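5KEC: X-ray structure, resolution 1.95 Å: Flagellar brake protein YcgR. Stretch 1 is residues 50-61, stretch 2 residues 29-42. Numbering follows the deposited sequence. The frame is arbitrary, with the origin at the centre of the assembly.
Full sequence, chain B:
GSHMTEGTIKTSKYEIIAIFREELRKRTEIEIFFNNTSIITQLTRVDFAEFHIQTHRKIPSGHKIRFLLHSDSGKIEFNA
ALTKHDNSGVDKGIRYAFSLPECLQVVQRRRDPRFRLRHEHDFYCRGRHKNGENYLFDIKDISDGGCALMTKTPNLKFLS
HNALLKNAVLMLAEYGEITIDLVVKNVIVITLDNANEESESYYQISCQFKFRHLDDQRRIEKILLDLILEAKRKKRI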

ATOM      1  N   GLU B  50      16.926  10.020 -10.940  1.00 29.75           N
ATOM      2  CA  GLU B  50      16.343   8.687 -10.815  1.00 28.86           C
ATOM      3  C   GLU B  50      17.219   7.728 -10.014  1.00 24.91           C
ATOM      4  O   GLU B  50      18.417   7.942  -9.863  1.00 21.70           O
ATOM      5  CB  GLU B  50      16.090   8.096 -12.206  1.00 40.00           C
ATOM      6  CG  GLU B  50      15.027   8.822 -13.012  1.00 49.11           C
ATOM      7  CD  GLU B  50      14.999   8.393 -14.469  1.00 54.34           C
ATOM      8  OE1 GLU B  50      16.042   7.918 -14.974  1.00 37.20           O
ATOM      9  OE2 GLU B  50      13.932   8.538 -15.105  1.00 52.48           O
ATOM     10  N   PHE B  51      16.604   6.680  -9.481  1.00 24.23           N
ATOM     11  CA  PHE B  51      17.358   5.585  -8.884  1.00 27.16           C
ATOM     12  C   PHE B  51      16.888   4.285  -9.500  1.00 23.99           C
ATOM     13  O   PHE B  51      15.736   4.171  -9.908  1.00 32.75           O
ATOM     14  CB  PHE B  51      17.196   5.548  -7.362  1.00 22.66           C
ATOM     15  CG  PHE B  51      15.829   5.125  -6.901  1.00 25.34           C
ATOM     16  CD1 PHE B  51      15.541   3.786  -6.682  1.00 23.37           C
ATOM     17  CD2 PHE B  51      14.835   6.070  -6.676  1.00 24.66           C
ATOM     18  CE1 PHE B  51      14.281   3.391  -6.248  1.00 22.19           C
ATOM     19  CE2 PHE B  51      13.570   5.688  -6.243  1.00 20.42           C
ATOM     20  CZ  PHE B  51      13.291   4.344  -6.034  1.00 23.43           C
ATOM     21  N   HIS B  52      17.780   3.303  -9.570  1.00 23.34           N
ATOM     22  CA  HIS B  52      17.448   2.035 -10.204  1.00 26.70           C
ATOM     23  C   HIS B  52      17.434   0.890  -9.219  1.00 27.58           C
ATOM     24  O   HIS B  52      18.173   0.890  -8.242  1.00 22.75           O
ATOM     25  CB  HIS B  52      18.458   1.702 -11.297  1.00 22.98           C
ATOM     26  CG  HIS B  52      18.440   2.657 -12.440  1.00 26.99           C
ATOM     27  ND1 HIS B  52      19.084   2.401 -13.632  1.00 38.56           N
ATOM     28  CD2 HIS B  52      17.854   3.868 -12.579  1.00 33.80           C
ATOM     29  CE1 HIS B  52      18.899   3.420 -14.454  1.00 50.39           C
ATOM     30  NE2 HIS B  52      18.156   4.324 -13.839  1.00 40.21           N
ATOM     31  N   ILE B  53      16.587  -0.092  -9.500  1.00 28.73           N
ATOM     32  CA  ILE B  53      16.674  -1.388  -8.853  1.00 28.01           C
ATOM     33  C   ILE B  53      16.475  -2.442  -9.932  1.00 26.29           C
ATOM     34  O   ILE B  53      15.975  -2.139 -11.016  1.00 32.80           O
ATOM     35  CB  ILE B  53      15.625  -1.543  -7.740  1.00 26.32           C
ATOM     36  CG1 ILE B  53      14.218  -1.353  -8.297  1.00 28.70           C
ATOM     37  CG2 ILE B  53      15.899  -0.560  -6.594  1.00 19.29           C
ATOM     38  CD1 ILE B  53      13.527  -2.650  -8.646  1.00 37.35           C
ATOM     39  N   GLN B  54      16.881  -3.673  -9.641  1.00 19.53           N
ATOM     40  CA  GLN B  54      16.757  -4.763 -10.597  1.00 20.05           C
ATOM     41  C   GLN B  54      16.086  -5.948  -9.942  1.00 24.34           C
ATOM     42  O   GLN B  54      16.390  -6.298  -8.798  1.00 30.84           O
ATOM     43  CB  GLN B  54      18.136  -5.164 -11.141  1.00 21.78           C
ATOM     44  CG  GLN B  54      18.830  -4.063 -11.950  1.00 22.10           C
ATOM     45  CD  GLN B  54      20.302  -4.358 -12.190  1.00 20.71           C
ATOM     46  OE1 GLN B  54      20.726  -5.509 -12.148  1.00 31.81           O
ATOM     47  NE2 GLN B  54      21.091  -3.314 -12.423  1.00 26.33           N
ATOM     48  N   THR B  55      15.165  -6.567 -10.671  1.00 25.30           N
ATOM     49  CA  THR B  55      14.413  -7.693 -10.150  1.00 28.89           C
ATOM     50  C   THR B  55      13.681  -8.399 -11.282  1.00 34.48           C
ATOM     51  O   THR B  55      13.345  -7.785 -12.289  1.00 33.60           O
ATOM     52  CB  THR B  55      13.388  -7.230  -9.097  1.00 31.29           C
ATOM     53  OG1 THR B  55      12.589  -8.342  -8.680  1.00 29.64           O
ATOM     54  CG2 THR B  55      12.482  -6.159  -9.676  1.00 39.02           C
ATOM     55  N   HIS B  56      13.440  -9.693 -11.122  1.00 37.64           N
ATOM     56  CA  HIS B  56      12.684 -10.433 -12.124  1.00 49.28           C
ATOM     57  C   HIS B  56      11.181 -10.219 -11.967  1.00 42.40           C
ATOM     58  O   HIS B  56      10.409 -10.521 -12.873  1.00 41.66           O
ATOM     59  CB  HIS B  56      13.029 -11.926 -12.080  1.00 58.07           C
ATOM     60  CG  HIS B  56      14.332 -12.264 -12.738  1.00 67.51           C
ATOM     61  ND1 HIS B  56      15.536 -12.239 -12.066  1.00 70.20           N
ATOM     62  CD2 HIS B  56      14.621 -12.628 -14.011  1.00 67.93           C
ATOM     63  CE1 HIS B  56      16.508 -12.576 -12.895  1.00 71.22           C
ATOM     64  NE2 HIS B  56      15.978 -12.818 -14.082  1.00 68.61           N
ATOM     65  N   ARG B  57      10.771  -9.687 -10.818  1.00 40.53           N
ATOM     66  CA  ARG B  57       9.352  -9.492 -10.532  1.00 41.96           C
ATOM     67  C   ARG B  57       8.738  -8.377 -11.380  1.00 43.59           C
ATOM     68  O   ARG B  57       9.426  -7.437 -11.791  1.00 34.51           O
ATOM     69  CB  ARG B  57       9.141  -9.180  -9.049  1.00 46.44           C
ATOM     70  CG  ARG B  57      10.115  -9.877  -8.117  1.00 54.96           C
ATOM     71  CD  ARG B  57       9.850 -11.365  -8.020  1.00 61.79           C
ATOM     72  NE  ARG B  57       8.603 -11.650  -7.318  1.00 69.48           N
ATOM     73  CZ  ARG B  57       8.361 -12.779  -6.661  1.00 77.11           C
ATOM     74  NH1 ARG B  57       9.284 -13.730  -6.605  1.00 69.68           N
ATOM     75  NH2 ARG B  57       7.196 -12.954  -6.052  1.00 88.47           N
ATOM     76  N   LYS B  58       7.441  -8.489 -11.644  1.00 38.58           N
ATOM     77  CA  LYS B  58       6.711  -7.422 -12.318  1.00 47.49           C
ATOM     78  C   LYS B  58       6.171  -6.458 -11.269  1.00 45.03           C
ATOM     79  O   LYS B  58       5.538  -6.874 -10.297  1.00 41.83           O
ATOM     80  CB  LYS B  58       5.555  -7.981 -13.157  1.00 55.92           C
ATOM     81  CG  LYS B  58       5.964  -8.700 -14.442  1.00 63.05           C
ATOM     82  CD  LYS B  58       6.541 -10.081 -14.166  1.00 65.04           C
ATOM     83  CE  LYS B  58       6.356 -11.005 -15.365  1.00 58.66           C
ATOM     84  NZ  LYS B  58       6.920 -10.429 -16.620  1.00 50.11           N
ATOM     85  N   ILE B  59       6.432  -5.173 -11.465  1.00 38.58           N
ATOM     86  CA  ILE B  59       5.975  -4.151 -10.538  1.00 40.83           C
ATOM     87  C   ILE B  59       5.044  -3.194 -11.267  1.00 43.87           C
ATOM     88  O   ILE B  59       5.410  -2.650 -12.308  1.00 37.21           O
ATOM     89  CB  ILE B  59       7.159  -3.362  -9.952  1.00 37.24           C
ATOM     90  CG1 ILE B  59       8.176  -4.318  -9.328  1.00 53.29           C
ATOM     91  CG2 ILE B  59       6.681  -2.344  -8.926  1.00 32.82           C
ATOM     92  CD1 ILE B  59       9.496  -3.658  -8.982  1.00 55.22           C
ATOM     93  N   PRO B  60       3.838  -2.982 -10.717  1.00 58.19           N
ATOM     94  CA  PRO B  60       2.842  -2.100 -11.339  1.00 60.48           C
ATOM     95  C   PRO B  60       3.425  -0.737 -11.696  1.00 67.98           C
ATOM     96  O   PRO B  60       4.207  -0.175 -10.926  1.00 64.78           O
ATOM     97  CB  PRO B  60       1.766  -1.955 -10.252  1.00 59.05           C
ATOM     98  CG  PRO B  60       2.403  -2.447  -8.981  1.00 62.22           C
ATOM     99  CD  PRO B  60       3.381  -3.493  -9.414  1.00 62.07           C
ATOM    100  N   SER B  61       3.043  -0.214 -12.857  1.00 67.03           N
ATOM    101  CA  SER B  61       3.532   1.081 -13.309  1.00 72.58           C
ATOM    102  C   SER B  61       2.452   2.152 -13.180  1.00 70.22           C
ATOM    103  O   SER B  61       1.325   1.864 -12.773  1.00 66.19           O
ATOM    104  CB  SER B  61       4.016   0.989 -14.759  1.00 79.69           C
ATOM    105  OG  SER B  61       4.606   2.206 -15.185  1.00 82.40           O
TER
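Stretch 2 (29-42) EIEIFFNNTSIITQ

Stretch 2 is a β-hairpin: its two strands, the first running to Phe-34 and the second starting at Thr-37, are joined by a type II' turn from Phe-34 to Thr-37, and backbone pairs such as Ile-32 N to Ile-39 O (3.0 Å) hold them in register. It lies across strand 50-55 and the loop that follows. The axis of the second strand passes 7.0 Å from that of 50-55, with 123° between their N-to-C directions; the first passes at 10.2 Å and 77°. No direct hydrogen bond joins the stretches; the direct contacts are mostly side-chain packing, and 542 Å² is buried, both sides summed.

Alternation along the hairpin supplies the bumps: Ile-30, Ile-32, Phe-34, Thr-37, Ile-39 and Thr-41 all direct CA-to-CB toward stretch 1. Ile-53 fits among three of them, its CG2 4.2 Å from Ile-30 CG2, its CD1 3.6 Å from Ile-32 CD1 and its CB 4.3 Å from Thr-41 CG2. Near the turn, Phe-34 has the most surface covered by the other stretch, 74 Å²; Ile-59 CG1 lies over one ring face, 4.1 Å from the centroid and 24° off the normal, while Pro-60 CD meets Phe-34 CB at 4.0 Å. Where the strands approach, one water bridges the gap, accepting from Gln-54 N (2.8 Å) and donating to Gln-42 O (2.7 Å).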

ATOM      1  N   GLU B  29      19.925  -2.258   2.296  1.00 23.89           N
ATOM      2  CA  GLU B  29      18.782  -3.007   1.797  1.00 26.13           C
ATOM      3  C   GLU B  29      17.642  -2.053   1.479  1.00 23.05           C
ATOM      4  O   GLU B  29      17.282  -1.206   2.294  1.00 25.80           O
ATOM      5  CB  GLU B  29      18.307  -4.039   2.818  1.00 28.06           C
ATOM      6  CG  GLU B  29      19.292  -5.166   3.081  1.00 38.50           C
ATOM      7  CD  GLU B  29      20.138  -4.935   4.317  1.00 43.57           C
ATOM      8  OE1 GLU B  29      20.195  -3.781   4.806  1.00 42.23           O
ATOM      9  OE2 GLU B  29      20.745  -5.916   4.800  1.00 49.65           O
ATOM     10  N   ILE B  30      17.076  -2.189   0.291  1.00 20.70           N
ATOM     11  CA  ILE B  30      15.888  -1.418  -0.043  1.00 22.92           C
ATOM     12  C   ILE B  30      14.708  -2.377  -0.123  1.00 18.78           C
ATOM     13  O   ILE B  30      14.790  -3.431  -0.767  1.00 29.13           O
ATOM     14  CB  ILE B  30      16.082  -0.581  -1.339  1.00 25.43           C
ATOM     15  CG1 ILE B  30      14.852   0.289  -1.623  1.00 34.73           C
ATOM     16  CG2 ILE B  30      16.438  -1.462  -2.538  1.00 20.91           C
ATOM     17  CD1 ILE B  30      15.082   1.308  -2.722  1.00 37.10           C
ATOM     18  N   GLU B  31      13.632  -2.046   0.581  1.00 21.46           N
ATOM     19  CA  GLU B  31      12.429  -2.869   0.548  1.00 23.68           C
ATOM     20  C   GLU B  31      11.359  -2.230  -0.332  1.00 28.80           C
ATOM     21  O   GLU B  31      10.999  -1.071  -0.139  1.00 24.18           O
ATOM     22  CB  GLU B  31      11.885  -3.091   1.956  1.00 23.02           C
ATOM     23  CG  GLU B  31      10.802  -4.153   2.026  1.00 27.55           C
ATOM     24  CD  GLU B  31      10.553  -4.644   3.442  1.00 35.57           C
ATOM     25  OE1 GLU B  31      11.108  -4.051   4.392  1.00 33.28           O
ATOM     26  OE2 GLU B  31       9.806  -5.633   3.602  1.00 36.68           O
ATOM     27  N   ILE B  32      10.860  -2.997  -1.295  1.00 24.21           N
ATOM     28  CA  ILE B  32       9.859  -2.520  -2.244  1.00 27.08           C
ATOM     29  C   ILE B  32       8.538  -3.228  -1.991  1.00 31.17           C
ATOM     30  O   ILE B  32       8.475  -4.459  -2.036  1.00 32.86           O
ATOM     31  CB  ILE B  32      10.290  -2.834  -3.688  1.00 25.66           C
ATOM     32  CG1 ILE B  32      11.788  -2.569  -3.867  1.00 32.08           C
ATOM     33  CG2 ILE B  32       9.439  -2.058  -4.687  1.00 28.79           C
ATOM     34  CD1 ILE B  32      12.328  -2.979  -5.231  1.00 33.20           C
ATOM     35  N   PHE B  33       7.488  -2.456  -1.723  1.00 27.04           N
ATOM     36  CA  PHE B  33       6.165  -3.024  -1.488  1.00 32.59           C
ATOM     37  C   PHE B  33       5.261  -2.801  -2.692  1.00 37.32           C
ATOM     38  O   PHE B  33       5.206  -1.703  -3.240  1.00 32.86           O
ATOM     39  CB  PHE B  33       5.497  -2.380  -0.268  1.00 34.67           C
ATOM     40  CG  PHE B  33       6.252  -2.562   1.009  1.00 37.31           C
ATOM     41  CD1 PHE B  33       6.116  -3.725   1.751  1.00 26.31           C
ATOM     42  CD2 PHE B  33       7.087  -1.562   1.483  1.00 42.74           C
ATOM     43  CE1 PHE B  33       6.808  -3.890   2.936  1.00 25.90           C
ATOM     44  CE2 PHE B  33       7.783  -1.726   2.671  1.00 33.54           C
ATOM     45  CZ  PHE B  33       7.642  -2.891   3.395  1.00 25.90           C
ATOM     46  N   PHE B  34       4.560  -3.847  -3.106  1.00 38.84           N
ATOM     47  CA  PHE B  34       3.461  -3.690  -4.054  1.00 42.10           C
ATOM     48  C   PHE B  34       2.421  -4.767  -3.825  1.00 43.27           C
ATOM     49  O   PHE B  34       2.743  -5.956  -3.796  1.00 41.86           O
ATOM     50  CB  PHE B  34       3.948  -3.690  -5.509  1.00 40.61           C
ATOM     51  CG  PHE B  34       5.033  -4.687  -5.791  1.00 40.96           C
ATOM     52  CD1 PHE B  34       4.738  -5.910  -6.364  1.00 45.77           C
ATOM     53  CD2 PHE B  34       6.350  -4.395  -5.493  1.00 43.71           C
ATOM     54  CE1 PHE B  34       5.733  -6.823  -6.625  1.00 39.03           C
ATOM     55  CE2 PHE B  34       7.350  -5.305  -5.754  1.00 47.13           C
ATOM     56  CZ  PHE B  34       7.040  -6.521  -6.321  1.00 47.41           C
ATOM     57  N   ASN B  35       1.178  -4.339  -3.634  1.00 39.57           N
ATOM     58  CA  ASN B  35       0.077  -5.263  -3.410  1.00 40.61           C
ATOM     59  C   ASN B  35       0.322  -6.168  -2.200  1.00 42.61           C
ATOM     60  O   ASN B  35       0.335  -5.710  -1.060  1.00 39.85           O
ATOM     61  CB  ASN B  35      -0.162  -6.098  -4.670  1.00 47.81           C
ATOM     62  CG  ASN B  35      -0.292  -5.242  -5.922  1.00 55.95           C
ATOM     63  OD1 ASN B  35      -0.829  -4.134  -5.875  1.00 57.10           O
ATOM     64  ND2 ASN B  35       0.202  -5.753  -7.047  1.00 52.37           N
ATOM     65  N   ASN B  36       0.533  -7.452  -2.468  1.00 41.07           N
ATOM     66  CA  ASN B  36       0.708  -8.454  -1.427  1.00 44.41           C
ATOM     67  C   ASN B  36       2.176  -8.667  -1.091  1.00 41.51           C
ATOM     68  O   ASN B  36       2.521  -9.278  -0.074  1.00 37.90           O
ATOM     69  CB  ASN B  36       0.134  -9.780  -1.919  1.00 46.08           C
ATOM     70  CG  ASN B  36      -0.813 -10.403  -0.930  1.00 57.41           C
ATOM     71  OD1 ASN B  36      -1.453  -9.700  -0.147  1.00 64.01           O
ATOM     72  ND2 ASN B  36      -0.913 -11.730  -0.956  1.00 51.36           N
ATOM     73  N   THR B  37       3.034  -8.155  -1.963  1.00 35.95           N
ATOM     74  CA  THR B  37       4.416  -8.595  -2.023  1.00 35.56           C
ATOM     75  C   THR B  37       5.415  -7.571  -1.507  1.00 30.95           C
ATOM     76  O   THR B  37       5.204  -6.365  -1.597  1.00 29.69           O
ATOM     77  CB  THR B  37       4.790  -8.967  -3.471  1.00 44.60           C
ATOM     78  OG1 THR B  37       3.854  -9.932  -3.970  1.00 55.24           O
ATOM     79  CG2 THR B  37       6.201  -9.541  -3.544  1.00 37.26           C
ATOM     80  N   SER B  38       6.513  -8.081  -0.968  1.00 35.91           N
ATOM     81  CA  SER B  38       7.627  -7.260  -0.535  1.00 31.43           C
ATOM     82  C   SER B  38       8.901  -7.958  -0.961  1.00 34.55           C
ATOM     83  O   SER B  38       9.076  -9.151  -0.714  1.00 30.38           O
ATOM     84  CB  SER B  38       7.603  -7.091   0.982  1.00 36.41           C
ATOM     85  OG  SER B  38       8.869  -6.698   1.469  1.00 41.16           O
ATOM     86  N   ILE B  39       9.788  -7.228  -1.624  1.00 37.56           N
ATOM     87  CA  ILE B  39      11.084  -7.798  -1.956  1.00 41.42           C
ATOM     88  C   ILE B  39      12.205  -6.940  -1.383  1.00 30.07           C
ATOM     89  O   ILE B  39      12.062  -5.729  -1.230  1.00 20.48           O
ATOM     90  CB  ILE B  39      11.270  -7.989  -3.476  1.00 44.32           C
ATOM     91  CG1 ILE B  39      11.713  -6.688  -4.137  1.00 36.25           C
ATOM     92  CG2 ILE B  39       9.987  -8.513  -4.113  1.00 50.07           C
ATOM     93  CD1 ILE B  39      11.883  -6.804  -5.630  1.00 40.80           C
ATOM     94  N   ILE B  40      13.311  -7.584  -1.038  1.00 29.36           N
ATOM     95  CA  ILE B  40      14.485  -6.869  -0.578  1.00 23.46           C
ATOM     96  C   ILE B  40      15.552  -6.992  -1.645  1.00 28.05           C
ATOM     97  O   ILE B  40      15.796  -8.083  -2.171  1.00 24.64           O
ATOM     98  CB  ILE B  40      15.042  -7.465   0.721  1.00 29.15           C
ATOM     99  CG1 ILE B  40      13.980  -7.457   1.819  1.00 33.03           C
ATOM    100  CG2 ILE B  40      16.288  -6.702   1.166  1.00 36.62           C
ATOM    101  CD1 ILE B  40      13.644  -6.087   2.333  1.00 33.23           C
ATOM    102  N   THR B  41      16.185  -5.870  -1.964  1.00 24.01           N
ATOM    103  CA  THR B  41      17.282  -5.856  -2.909  1.00 22.85           C
ATOM    104  C   THR B  41      18.208  -4.695  -2.560  1.00 22.02           C
ATOM    105  O   THR B  41      18.191  -4.206  -1.431  1.00 30.69           O
ATOM    106  CB  THR B  41      16.757  -5.751  -4.359  1.00 26.90           C
ATOM    107  OG1 THR B  41      17.845  -5.873  -5.284  1.00 29.30           O
ATOM    108  CG2 THR B  41      16.031  -4.421  -4.577  1.00 24.00           C
ATOM    109  N   GLN B  42      19.035  -4.274  -3.510  1.00 21.19           N
ATOM    110  CA  GLN B  42      19.893  -3.109  -3.318  1.00 17.82           C
ATOM    111  C   GLN B  42      19.665  -2.120  -4.450  1.00 23.88           C
ATOM    112  O   GLN B  42      19.227  -2.499  -5.538  1.00 28.53           O
ATOM    113  CB  GLN B  42      21.376  -3.498  -3.283  1.00 24.63           C
ATOM    114  CG  GLN B  42      21.964  -3.707  -1.893  1.00 28.90           C
ATOM    115  CD  GLN B  42      21.539  -5.020  -1.261  1.00 29.06           C
ATOM    116  OE1 GLN B  42      20.982  -5.893  -1.927  1.00 29.65           O
ATOM    117  NE2 GLN B  42      21.796  -5.163   0.032  1.00 26.44           N
TER
HETATM  118  O   HOH W   1      18.278  -4.289  -7.316  1.00 27.40           O